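Local coordinates for putative esterase Rv1847/MT1895 (PDB 3S4K), which belongs to the PaaI family of hotdog-fold thioesterases and probably hydrolyses an acyl-CoA thioester, perhaps 1,4-dihydroxy-2-naphthoyl-CoA, at residues G81-G86 against Q138-R143; L41-K46 against R95-G100. One frame throughout, in Å; residues are numbered along the deposited sequence. Where two conformers were deposited one is given.

Interactions 1 and 2 lie on opposite sides of the centre of the chain, about 33 Å apart between their centres and about 19 Å between nearest atoms. Both reach the same antiparallel sheet: 81-86 with 138-143 pairs the ends of two long strands, while 41-46 with 95-100 joins a strand end to the loop leading into strand 100-108. They are related through the dimer. The ethanediol on Gly86 also bonds Ser96 of the second subunit, and the ethanediol on Ser96 bonds Gly86 of that subunit. The diols thus bridge the subunit interface, the region where hotdog thioesterases generally form their active sites, though here they probably come from the crystallisation liquor.

Interaction 1. Residues G81-G86 against Q138-R143. With EDO (1,2-ethanediol), chain C.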
loop_
_atom_site.group_PDB
_atom_site.type_symbol
_atom_site.label_atom_id
_atom_site.label_comp_id
_atom_site.label_asym_id
_atom_site.label_seq_id
_atom_site.Cartn_x
_atom_site.Cartn_y
_atom_site.Cartn_z
ATOM N N GLY A 81 4.498 4.073 -27.270
ATOM C CA GLY A 81 3.629 3.407 -26.289
ATOM C C GLY A 81 4.391 2.373 -25.472
ATOM O O GLY A 81 5.624 2.436 -25.383
ATOM N N GLY A 82 3.651 1.445 -24.862
ATOM C CA GLY A 82 4.215 0.361 -24.039
ATOM C C GLY A 82 3.387 0.062 -22.794
ATOM O O GLY A 82 2.160 0.203 -22.789
ATOM N N SER A 83 4.058 -0.380 -21.735
ATOM C CA SER A 83 3.388 -0.674 -20.474
ATOM C C SER A 83 4.166 -0.036 -19.326
ATOM O O SER A 83 5.227 0.569 -19.526
ATOM C CB SER A 83 3.243 -2.178 -20.261
ATOM O OG SER A 83 4.500 -2.803 -20.287
ATOM N N VAL A 84 3.611 -0.145 -18.136
ATOM C CA VAL A 84 4.249 0.438 -16.948
ATOM C C VAL A 84 4.359 -0.557 -15.811
ATOM O O VAL A 84 3.562 -1.487 -15.681
ATOM C CB VAL A 84 3.524 1.727 -16.455
ATOM C CG1 VAL A 84 3.432 2.751 -17.576
ATOM C CG2 VAL A 84 2.097 1.420 -15.958
ATOM N N VAL A 85 5.351 -0.332 -14.967
ATOM C CA VAL A 85 5.554 -1.147 -13.785
ATOM C C VAL A 85 5.904 -0.246 -12.631
ATOM O O VAL A 85 6.761 0.618 -12.756
ATOM C CB VAL A 85 6.664 -2.202 -14.023
ATOM C CG1 VAL A 85 7.985 -1.550 -14.413
ATOM C CG2 VAL A 85 6.861 -3.078 -12.772
ATOM N N GLY A 86 5.212 -0.412 -11.510
ATOM C CA GLY A 86 5.566 0.379 -10.343
ATOM C C GLY A 86 6.948 0.031 -9.812
ATOM O O GLY A 86 7.346 -1.152 -9.798
ATOM N N GLN A 138 8.269 2.716 -13.965
ATOM C CA GLN A 138 9.073 2.527 -15.149
ATOM C C GLN A 138 8.191 2.346 -16.372
ATOM O O GLN A 138 7.220 1.584 -16.333
ATOM C CB GLN A 138 9.920 1.249 -14.998
ATOM C CG GLN A 138 11.293 1.496 -14.578
ATOM C CD GLN A 138 12.158 0.231 -14.563
ATOM O OE1 GLN A 138 11.912 -0.766 -15.274
ATOM N NE2 GLN A 138 13.177 0.280 -13.756
ATOM N N ASN A 139 8.530 3.025 -17.462
ATOM C CA ASN A 139 7.918 2.752 -18.756
ATOM C C ASN A 139 8.646 1.576 -19.404
ATOM O O ASN A 139 9.859 1.569 -19.444
ATOM C CB ASN A 139 8.029 3.971 -19.658
ATOM C CG ASN A 139 7.267 5.176 -19.112
ATOM O OD1 ASN A 139 6.205 5.030 -18.488
ATOM N ND2 ASN A 139 7.813 6.376 -19.346
ATOM N N LEU A 140 7.896 0.611 -19.926
ATOM C CA LEU A 140 8.449 -0.576 -20.563
ATOM C C LEU A 140 8.080 -0.534 -22.023
ATOM O O LEU A 140 6.940 -0.238 -22.354
ATOM C CB LEU A 140 7.838 -1.822 -19.944
ATOM C CG LEU A 140 8.073 -2.003 -18.450
ATOM C CD1 LEU A 140 7.205 -3.165 -17.919
ATOM C CD2 LEU A 140 9.558 -2.226 -18.160
ATOM N N GLU A 141 9.030 -0.843 -22.894
ATOM C CA GLU A 141 8.782 -0.715 -24.327
ATOM C C GLU A 141 7.818 -1.772 -24.845
ATOM O O GLU A 141 7.650 -2.828 -24.244
ATOM C CB GLU A 141 10.087 -0.812 -25.106
ATOM C CG GLU A 141 10.716 -2.202 -25.093
ATOM C CD GLU A 141 12.166 -2.162 -25.509
ATOM O OE1 GLU A 141 12.509 -1.315 -26.384
ATOM O OE2 GLU A 141 12.961 -2.957 -24.961
ATOM N N ALA A 142 7.242 -1.461 -26.004
ATOM C CA ALA A 142 6.361 -2.342 -26.742
ATOM C C ALA A 142 7.136 -2.920 -27.917
ATOM O O ALA A 142 8.189 -2.390 -28.287
ATOM C CB ALA A 142 5.171 -1.553 -27.255
ATOM N N ARG A 143 6.624 -4.000 -28.508
ATOM C CA ARG A 143 7.216 -4.491 -29.752
ATOM C C ARG A 143 6.845 -3.514 -30.869
ATOM O O ARG A 143 5.668 -3.265 -31.088
ATOM C CB ARG A 143 6.711 -5.881 -30.124
ATOM C CG ARG A 143 7.333 -6.406 -31.423
ATOM C CD ARG A 143 6.576 -7.585 -31.951
ATOM N NE ARG A 143 7.127 -8.096 -33.202
ATOM C CZ ARG A 143 8.059 -9.050 -33.302
ATOM N NH1 ARG A 143 8.586 -9.616 -32.215
ATOM N NH2 ARG A 143 8.464 -9.443 -34.505
HETATM C C1 EDO C . 4.489 -3.027 -9.381
HETATM O O1 EDO C . 3.579 -2.654 -10.441
HETATM C C2 EDO C . 4.387 -4.521 -9.070
HETATM O O2 EDO C . 5.048 -5.336 -10.050
HETATM O O HOH W 1 7.462 1.131 -27.035
HETATM O O HOH W 2 7.945 2.802 -23.467
HETATM O O HOH W 3 5.224 -3.352 -22.980
#
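Ser83 to Val85 and Gln138 to Leu140 form an antiparallel beta ladder at the surface, where the start of strand 83-93 lies beside the end of strand 129-140. The two short strand segments run antiparallel, their directions 147° apart. Four backbone hydrogen bonds hold them: Ser83 and Leu140 exchange two, Leu140 N to Ser83 O being 2.7 Å, and Val85 and Gln138 exchange the other two, with Val85 N to Gln138 O at 3.0 Å. Between them Val84 and Asn139 form a non-hydrogen-bonded pair.

On the face carrying Ser83, Val85, Gln138 and Leu140, the contact is mostly aliphatic. Val85 CG1, set between its own N and C (chi1 58°), presses against Gln138 CB at 3.5 Å and also meets Leu140 CD1 at 3.9 Å. The branched Leu140 thus reaches diagonally across the ladder, and its CD1 also lies 3.6 Å from Ser83 OG. The serine's small hydroxyl can pack there and still reach a water that donates to Glu141 O. Past Val85, Gly86 N donates to O1 of an ethanediol, which also bonds Ser96 OG of the second subunit. Beyond Ser83 direct pairing gives way to water. One water accepts from Ala142 N and donates to Gly81 O. Without a side chain, Gly82 lets its CA approach Leu140 O to 3.3 Å in a CA-H...O contact, and glycine also suits the positive phi of Gly81 and Gly82.

On the other face Val84 CG1 lies alongside the amide of Asn139, 3.7 Å from OD1. That amide is held from outside the pair: OD1 accepts from Gln116 NE2 and ND2 donates to Arg113 O. Val84 and Asn139 both touch Leu75 near the end of helix 56-75, while strand 115-123, which contains Gln116, flanks 129-140 in the same sheet.

Interaction 2. Residues L41-K46 against R95-G100; sequences LDVRPK and RSISSG. With EDO (1,2-ethanediol), chain H.
Asp42 OD1 lies over one face of the Gly100 carbonyl, almost straight above its carbon at 3.6 Å, with the carboxylate turned steeply against that flat group. Val43 N comes from the same side and donates to Gly100 O at 2.9 Å, 34° from the carbonyl plane, while Val43 CG2 sits close to the oxygen at 3.2 Å. A second carbonyl, that of Ser98, has Val43 CG1 over its face, 3.7 Å from Ser98 O; CG1 gets there by standing anti to the backbone N (chi1 175°). A water donates to Ser98 O and, weakly, to Val43 O. The compact, branched valine thus packs one methyl against each carbonyl, and CG2 also approaches Ile97 CD1.

Glycine suits position 100 because phi is positive there (88°), where the loop enters strand 100-108 beside the end of strand 36-43. Ser98 CB points away from 41-46; its OG bonds Gly52 O.

A second water accepts from Gly100 N at 2.8 Å and donates to Asp42 OD1 and Val43 O. One direct bond, one firm water bridge and one weak one link the two backbones; the firm water probably eases repulsion between Asp42 OD1 and Val43 O, while Val43 N serves Gly100 O.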
loop_
_atom_site.group_PDB
_atom_site.type_symbol
_atom_site.label_atom_id
_atom_site.label_comp_id
_atom_site.label_asym_id
_atom_site.label_seq_id
_atom_site.Cartn_x
_atom_site.Cartn_y
_atom_site.Cartn_z
ATOM N N LEU A 41 -13.910 4.680 -3.664
ATOM C CA LEU A 41 -14.439 3.469 -3.034
ATOM C C LEU A 41 -15.200 3.810 -1.767
ATOM O O LEU A 41 -15.031 4.886 -1.171
ATOM C CB LEU A 41 -13.347 2.417 -2.749
ATOM C CG LEU A 41 -12.227 2.665 -1.727
ATOM C CD1 LEU A 41 -12.703 2.570 -0.274
ATOM C CD2 LEU A 41 -11.058 1.692 -1.975
ATOM N N ASP A 42 -16.077 2.886 -1.387
ATOM C CA ASP A 42 -16.837 3.009 -0.157
ATOM C C ASP A 42 -16.045 2.299 0.919
ATOM O O ASP A 42 -15.609 1.171 0.721
ATOM C CB ASP A 42 -18.219 2.344 -0.317
ATOM C CG ASP A 42 -19.186 2.645 0.828
ATOM O OD1 ASP A 42 -19.079 3.683 1.512
ATOM O OD2 ASP A 42 -20.109 1.821 1.025
ATOM N N VAL A 43 -15.854 2.955 2.052
ATOM C CA VAL A 43 -15.221 2.306 3.191
ATOM C C VAL A 43 -16.194 1.327 3.824
ATOM O O VAL A 43 -17.249 1.729 4.317
ATOM C CB VAL A 43 -14.724 3.317 4.230
ATOM C CG1 VAL A 43 -14.178 2.563 5.472
ATOM C CG2 VAL A 43 -13.670 4.229 3.603
ATOM N N ARG A 44 -15.853 0.040 3.754
ATOM C CA ARG A 44 -16.668 -1.032 4.316
ATOM C C ARG A 44 -15.911 -1.707 5.459
ATOM O O ARG A 44 -14.689 -1.565 5.575
ATOM C CB ARG A 44 -16.977 -2.073 3.235
ATOM N N PRO A 45 -16.624 -2.461 6.311
ATOM C CA PRO A 45 -15.954 -3.119 7.435
ATOM C C PRO A 45 -14.750 -3.976 7.077
ATOM O O PRO A 45 -13.787 -4.000 7.845
ATOM C CB PRO A 45 -17.083 -3.965 8.051
ATOM C CG PRO A 45 -18.247 -3.134 7.857
ATOM C CD PRO A 45 -18.086 -2.474 6.497
ATOM N N LYS A 46 -14.783 -4.653 5.928
ATOM C CA LYS A 46 -13.667 -5.492 5.483
ATOM C C LYS A 46 -12.395 -4.704 5.190
ATOM O O LYS A 46 -11.306 -5.296 5.007
ATOM C CB LYS A 46 -14.056 -6.274 4.228
ATOM C CG LYS A 46 -14.129 -5.443 2.953
ATOM C CD LYS A 46 -14.384 -6.316 1.727
ATOM C CE LYS A 46 -14.667 -5.483 0.491
ATOM N NZ LYS A 46 -16.012 -4.846 0.560
ATOM N N ARG A 95 -5.359 11.242 8.115
ATOM C CA ARG A 95 -6.540 11.262 8.983
ATOM C C ARG A 95 -7.210 9.903 8.973
ATOM O O ARG A 95 -7.319 9.265 7.932
ATOM C CB ARG A 95 -7.550 12.329 8.521
ATOM C CG ARG A 95 -8.771 12.491 9.451
ATOM C CD ARG A 95 -9.674 13.643 9.033
ATOM N NE ARG A 95 -9.096 14.947 9.337
ATOM C CZ ARG A 95 -9.053 15.479 10.556
ATOM N NH1 ARG A 95 -9.546 14.814 11.590
ATOM N NH2 ARG A 95 -8.511 16.675 10.738
ATOM N N SER A 96 -7.654 9.478 10.157
ATOM C CA SER A 96 -8.328 8.204 10.372
ATOM C C SER A 96 -9.856 8.353 10.314
ATOM O O SER A 96 -10.455 9.122 11.078
ATOM C CB SER A 96 -7.944 7.615 11.740
ATOM O OG SER A 96 -6.573 7.282 11.785
ATOM N N ILE A 97 -10.470 7.603 9.407
ATOM C CA ILE A 97 -11.932 7.532 9.293
ATOM C C ILE A 97 -12.368 6.061 9.323
ATOM O O ILE A 97 -11.540 5.169 9.194
ATOM C CB ILE A 97 -12.445 8.230 8.010
ATOM C CG1 ILE A 97 -11.972 7.503 6.738
ATOM C CG2 ILE A 97 -12.002 9.708 7.993
ATOM C CD1 ILE A 97 -12.612 8.005 5.397
ATOM N N SER A 98 -13.671 5.832 9.523
ATOM C CA SER A 98 -14.234 4.498 9.712
ATOM C C SER A 98 -15.351 4.112 8.739
ATOM O O SER A 98 -15.802 2.952 8.748
ATOM C CB SER A 98 -14.792 4.404 11.128
ATOM O OG SER A 98 -13.740 4.331 12.052
ATOM N N SER A 99 -15.830 5.080 7.956
ATOM C CA SER A 99 -16.945 4.862 7.039
ATOM C C SER A 99 -17.049 5.985 6.005
ATOM O O SER A 99 -16.324 6.989 6.078
ATOM C CB SER A 99 -18.258 4.768 7.826
ATOM O OG SER A 99 -18.639 6.032 8.339
ATOM N N GLY A 100 -17.970 5.812 5.056
ATOM C CA GLY A 100 -18.205 6.789 3.984
ATOM C C GLY A 100 -17.327 6.550 2.775
ATOM O O GLY A 100 -16.465 5.662 2.781
HETATM C C1 EDO H . -2.596 4.629 9.450
HETATM O O1 EDO H . -2.446 3.643 10.495
HETATM C C2 EDO H . -4.068 4.925 9.184
HETATM O O2 EDO H . -4.715 5.559 10.296
HETATM O O HOH W 4 -19.347 3.490 4.318
HETATM O O HOH W 5 -17.252 0.771 7.650
#